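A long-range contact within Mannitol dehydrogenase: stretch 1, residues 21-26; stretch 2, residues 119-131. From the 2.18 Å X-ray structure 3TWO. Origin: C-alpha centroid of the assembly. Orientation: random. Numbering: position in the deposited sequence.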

# COMPACT_ATOMS: atom_id res chain seq x y z
N ASP B 21 -3.36 38.16 -21.52
CA ASP B 21 -4.71 38.23 -22.06
C ASP B 21 -5.02 36.96 -22.78
O ASP B 21 -4.19 36.45 -23.53
CB ASP B 21 -4.82 39.37 -23.09
CG ASP B 21 -4.57 40.74 -22.47
OD1 ASP B 21 -5.01 40.99 -21.31
OD2 ASP B 21 -3.91 41.56 -23.14
N PHE B 22 -6.24 36.46 -22.59
CA PHE B 22 -6.70 35.25 -23.28
C PHE B 22 -8.21 35.23 -23.34
O PHE B 22 -8.85 36.21 -22.99
CB PHE B 22 -6.17 33.95 -22.62
CG PHE B 22 -6.68 33.69 -21.23
CD1 PHE B 22 -7.60 32.66 -21.00
CD2 PHE B 22 -6.26 34.48 -20.15
CE1 PHE B 22 -8.06 32.37 -19.67
CE2 PHE B 22 -6.72 34.23 -18.84
CZ PHE B 22 -7.59 33.14 -18.58
N SER B 23 -8.75 34.12 -23.83
CA SER B 23 -10.19 33.96 -23.89
C SER B 23 -10.56 32.53 -23.49
O SER B 23 -9.75 31.58 -23.60
CB SER B 23 -10.72 34.35 -25.30
OG SER B 23 -10.41 33.31 -26.21
N ARG B 24 -11.78 32.37 -23.01
CA ARG B 24 -12.30 31.04 -22.66
C ARG B 24 -13.51 30.72 -23.53
O ARG B 24 -14.08 31.62 -24.15
CB ARG B 24 -12.74 31.03 -21.20
CG ARG B 24 -11.65 31.34 -20.20
CD ARG B 24 -12.23 31.44 -18.79
NE ARG B 24 -11.21 31.57 -17.73
CZ ARG B 24 -10.39 30.61 -17.27
NH1 ARG B 24 -10.35 29.38 -17.83
NH2 ARG B 24 -9.58 30.87 -16.23
N HIS B 25 -13.92 29.44 -23.56
CA HIS B 25 -15.16 29.06 -24.26
C HIS B 25 -16.41 29.87 -23.81
O HIS B 25 -16.54 30.29 -22.65
CB HIS B 25 -15.42 27.54 -24.16
CG HIS B 25 -15.83 27.06 -22.80
ND1 HIS B 25 -14.98 26.35 -21.97
CD2 HIS B 25 -17.04 27.09 -22.17
CE1 HIS B 25 -15.64 25.98 -20.87
NE2 HIS B 25 -16.88 26.41 -20.97
N ALA B 26 -17.32 30.07 -24.76
CA ALA B 26 -18.62 30.70 -24.54
C ALA B 26 -19.37 29.97 -23.43
O ALA B 26 -19.14 28.77 -23.17
CB ALA B 26 -19.45 30.66 -25.86
N LEU B 119 -5.74 19.56 -21.58
CA LEU B 119 -6.55 19.83 -22.77
C LEU B 119 -8.01 19.56 -22.41
O LEU B 119 -8.33 18.65 -21.64
CB LEU B 119 -6.03 18.92 -23.90
CG LEU B 119 -4.57 19.08 -24.39
CD1 LEU B 119 -4.36 18.22 -25.69
CD2 LEU B 119 -4.14 20.58 -24.73
N ASP B 120 -8.90 20.43 -22.89
CA ASP B 120 -10.32 20.35 -22.57
C ASP B 120 -11.02 19.62 -23.72
O ASP B 120 -11.48 20.27 -24.66
CB ASP B 120 -10.90 21.78 -22.46
CG ASP B 120 -12.41 21.79 -22.08
OD1 ASP B 120 -13.06 20.71 -22.02
OD2 ASP B 120 -12.95 22.87 -21.82
N SER B 121 -11.14 18.30 -23.62
CA SER B 121 -11.80 17.47 -24.67
C SER B 121 -13.25 17.84 -24.91
O SER B 121 -13.82 17.45 -25.89
CB SER B 121 -11.69 15.97 -24.38
OG SER B 121 -12.51 15.61 -23.25
N PHE B 122 -13.85 18.62 -24.00
CA PHE B 122 -15.22 19.10 -24.20
C PHE B 122 -15.27 20.36 -25.06
O PHE B 122 -16.32 20.72 -25.51
CB PHE B 122 -15.92 19.27 -22.86
CG PHE B 122 -16.05 17.99 -22.13
CD1 PHE B 122 -15.03 17.55 -21.31
CD2 PHE B 122 -17.13 17.12 -22.40
CE1 PHE B 122 -15.10 16.31 -20.68
CE2 PHE B 122 -17.22 15.87 -21.74
CZ PHE B 122 -16.20 15.47 -20.89
N HIS B 123 -14.13 21.02 -25.24
CA HIS B 123 -14.03 22.21 -26.09
C HIS B 123 -12.85 22.11 -27.02
O HIS B 123 -11.86 22.81 -26.84
CB HIS B 123 -13.97 23.48 -25.24
CG HIS B 123 -15.17 23.62 -24.37
ND1 HIS B 123 -15.18 23.21 -23.05
CD2 HIS B 123 -16.43 24.05 -24.65
CE1 HIS B 123 -16.39 23.42 -22.54
NE2 HIS B 123 -17.16 23.94 -23.50
N ASP B 124 -12.98 21.19 -27.98
CA ASP B 124 -12.00 20.96 -29.03
C ASP B 124 -10.55 20.85 -28.60
O ASP B 124 -9.67 21.29 -29.31
CB ASP B 124 -12.15 22.05 -30.06
CG ASP B 124 -13.56 22.17 -30.55
OD1 ASP B 124 -14.16 23.25 -30.32
OD2 ASP B 124 -14.08 21.16 -31.07
N ASN B 125 -10.33 20.28 -27.43
CA ASN B 125 -9.00 20.06 -26.88
C ASN B 125 -8.16 21.30 -26.70
O ASN B 125 -6.93 21.19 -26.74
CB ASN B 125 -8.23 18.99 -27.65
CG ASN B 125 -8.65 17.62 -27.25
OD1 ASN B 125 -8.80 17.33 -26.06
ND2 ASN B 125 -8.88 16.76 -28.23
N GLU B 126 -8.80 22.46 -26.55
CA GLU B 126 -8.06 23.65 -26.18
C GLU B 126 -7.48 23.49 -24.75
O GLU B 126 -8.09 22.83 -23.89
CB GLU B 126 -8.89 24.94 -26.34
CG GLU B 126 -9.87 25.23 -25.19
CD GLU B 126 -10.86 26.38 -25.48
OE1 GLU B 126 -11.43 26.91 -24.50
OE2 GLU B 126 -11.05 26.77 -26.67
N PRO B 127 -6.32 24.11 -24.50
CA PRO B 127 -5.74 24.01 -23.15
C PRO B 127 -6.63 24.71 -22.11
O PRO B 127 -7.05 25.83 -22.36
CB PRO B 127 -4.39 24.72 -23.31
CG PRO B 127 -4.28 25.14 -24.77
CD PRO B 127 -5.64 25.11 -25.35
N HIS B 128 -6.95 24.06 -20.97
CA HIS B 128 -7.77 24.76 -19.97
C HIS B 128 -6.89 25.69 -19.11
O HIS B 128 -5.74 25.35 -18.84
CB HIS B 128 -8.60 23.83 -19.05
CG HIS B 128 -9.77 24.55 -18.45
ND1 HIS B 128 -10.98 24.67 -19.10
CD2 HIS B 128 -9.87 25.29 -17.32
CE1 HIS B 128 -11.79 25.43 -18.39
NE2 HIS B 128 -11.15 25.82 -17.30
N MET B 129 -7.42 26.84 -18.73
CA MET B 129 -6.66 27.86 -17.99
C MET B 129 -7.21 27.93 -16.58
O MET B 129 -8.41 27.91 -16.39
CB MET B 129 -6.79 29.24 -18.63
CG MET B 129 -6.16 29.36 -20.04
SD MET B 129 -4.38 28.99 -20.02
CE MET B 129 -4.29 27.59 -21.12
N GLY B 130 -6.33 28.09 -15.60
CA GLY B 130 -6.72 27.99 -14.20
C GLY B 130 -7.22 29.26 -13.53
O GLY B 130 -7.72 30.21 -14.19
N GLY B 131 -7.01 29.27 -12.21
CA GLY B 131 -7.61 30.24 -11.34
C GLY B 131 -6.82 31.50 -11.09
O GLY B 131 -7.38 32.43 -10.49

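Asp 120 touches stretch 1 only lightly, its OD2 lying 4.0 Å from His 25 ND1. Its carboxylate accepts two hydrogen bonds from within the type I turn that it begins, one through Asp 120 OD1 from the Phe 122 backbone N (3.0 Å) and one through Asp 120 OD2 from His 123 ND1 (2.6 Å, 154°). The same His 123 imidazole stacks face to face on the ring of His 25, with centroids 3.5 Å apart and planes inclined by only 11°. The rings are closest at their CE1 atoms, His 25 CE1 to His 123 CE1 being 3.1 Å, and His 25 CB also lies over the His 123 face in a CH-pi contact.

Glu 126 OE1 lies near the plane of the His 25 ring, at its edge, and 3.7 Å from His 25 N, without forming a hydrogen bond to it, while OE2 is hydrogen-bonded elsewhere in the structure.

At Met 129 the contact passes to the backbone. Arg 24, extended through chi2 and chi3, brings its guanidinium edge to the Met 129 carbonyl. Met 129 O accepts hydrogen bonds from Arg 24 NH1 (2.8 Å, 159°) and Arg 24 NH2 (3.2 Å). Met 129 CB packs against Phe 22 CE1 at 3.5 Å. Arg 24 NH2 makes a weak hydrogen bond to Gly 130 O (2.8 Å, 129°).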